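PDB 5EHK: lantibiotic dehydratase from Microbispora corallina, which probably catalyses the glutamyl-tRNA-dependent dehydration of serine and threonine residues in the precursor peptide of the lantibiotic NAI-107. Local coordinates for residues Gly148-Gly152 and Phe540-Leu544. Residues are numbered along the deposited sequence; the frame is centred on the assembly and turned at random.
Sequences GVSGG and FTGLL
This is a buried, apolar contact between a β-sheet face and the loop that leads into a helix, plain packing within the lantibiotic dehydratase N-terminal family region. Residues G148-G152 of strand 147-155, in extended conformation, are packed by the turn F540-L544, with no hydrogen bond between the two; together they bury 245 Å². The loop folds back as a β-turn closed by the hydrogen bond from L543 N to F540 O (3.2 Å), with T541 (-61/137) and G542 (100/-43) at its corners in a type II-like conformation. At the G542 angles a CB would collide with the carbonyl O of T541. Approach is closer at the helix end: the CA atoms of V149 and F540 are 7.7 Å apart, those of G151 and L544 5.9 Å. V149, in the m rotamer, lies at the centre of the contact. Its CG1 sits almost squarely over one face of the F540 ring, a CH-pi contact 3.5 Å from the centroid and 4° off the normal. V149 CG2 meets L543 CD2 at 4.3 Å and L544 CD1 at 4.1 Å. L544, in the mt rotamer, also lays CD1 against the strand backbone, 3.3 Å from S150 C and 3.5 Å from G151 N. L544 is the N-cap residue of helix 545-556, whose D548 accepts a hydrogen bond from G542 N. Strand 147-155 itself runs between strands 6-17 and 366-379 in the large mixed sheet, and M13 of the former touches V149, F540 and L544.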
loop_
_atom_site.group_PDB
_atom_site.type_symbol
_atom_site.label_atom_id
_atom_site.label_comp_id
_atom_site.label_asym_id
_atom_site.label_seq_id
_atom_site.Cartn_x
_atom_site.Cartn_y
_atom_site.Cartn_z
ATOM N N GLY A 148 23.591 34.956 13.820
ATOM C CA GLY A 148 22.675 35.937 13.293
ATOM C C GLY A 148 22.845 36.191 11.819
ATOM O O GLY A 148 23.542 35.432 11.146
ATOM N N VAL A 149 22.241 37.276 11.327
ATOM C CA VAL A 149 22.115 37.502 9.885
ATOM C C VAL A 149 22.748 38.820 9.425
ATOM O O VAL A 149 22.988 39.712 10.241
ATOM C CB VAL A 149 20.631 37.510 9.441
ATOM C CG1 VAL A 149 19.988 36.169 9.753
ATOM C CG2 VAL A 149 19.875 38.606 10.160
ATOM N N SER A 150 23.005 38.940 8.123
ATOM C CA SER A 150 23.498 40.194 7.546
ATOM C C SER A 150 23.227 40.283 6.041
ATOM O O SER A 150 23.060 39.260 5.352
ATOM C CB SER A 150 25.001 40.359 7.787
ATOM O OG SER A 150 25.760 39.382 7.086
ATOM N N GLY A 151 23.180 41.517 5.538
ATOM C CA GLY A 151 23.060 41.774 4.107
ATOM C C GLY A 151 24.269 41.329 3.279
ATOM O O GLY A 151 25.388 41.197 3.786
ATOM N N GLY A 152 24.034 41.068 1.998
ATOM C CA GLY A 152 25.078 40.636 1.088
ATOM C C GLY A 152 24.623 40.936 -0.321
ATOM O O GLY A 152 23.445 41.116 -0.561
ATOM N N PHE A 540 13.466 38.227 9.426
ATOM C CA PHE A 540 14.619 39.064 9.742
ATOM C C PHE A 540 14.391 40.481 9.226
ATOM O O PHE A 540 15.327 41.293 9.142
ATOM C CB PHE A 540 15.896 38.456 9.150
ATOM C CG PHE A 540 16.239 37.107 9.729
ATOM C CD1 PHE A 540 16.504 36.970 11.085
ATOM C CD2 PHE A 540 16.258 35.973 8.927
ATOM C CE1 PHE A 540 16.803 35.729 11.616
ATOM C CE2 PHE A 540 16.568 34.735 9.452
ATOM C CZ PHE A 540 16.840 34.611 10.796
ATOM N N THR A 541 13.134 40.751 8.870
ATOM C CA THR A 541 12.708 42.056 8.368
ATOM C C THR A 541 12.949 43.149 9.415
ATOM O O THR A 541 12.665 42.963 10.598
ATOM C CB THR A 541 11.224 42.014 7.962
ATOM O OG1 THR A 541 11.046 41.037 6.924
ATOM C CG2 THR A 541 10.761 43.367 7.459
ATOM N N GLY A 542 13.466 44.289 8.967
ATOM C CA GLY A 542 13.859 45.371 9.859
ATOM C C GLY A 542 15.359 45.388 10.121
ATOM O O GLY A 542 15.991 46.445 10.127
ATOM N N LEU A 543 15.925 44.204 10.337
ATOM C CA LEU A 543 17.353 44.042 10.609
ATOM C C LEU A 543 18.249 44.409 9.429
ATOM O O LEU A 543 19.327 44.975 9.613
ATOM C CB LEU A 543 17.653 42.616 11.061
ATOM C CG LEU A 543 17.659 42.452 12.570
ATOM C CD1 LEU A 543 16.509 43.220 13.212
ATOM C CD2 LEU A 543 17.581 40.982 12.924
ATOM N N LEU A 544 17.813 44.104 8.216
ATOM C CA LEU A 544 18.661 44.374 7.064
ATOM C C LEU A 544 17.989 45.296 6.060
ATOM O O LEU A 544 17.642 44.863 4.959
ATOM C CB LEU A 544 19.080 43.069 6.397
ATOM C CG LEU A 544 19.622 42.026 7.364
ATOM C CD1 LEU A 544 19.969 40.736 6.610
ATOM C CD2 LEU A 544 20.835 42.590 8.135
#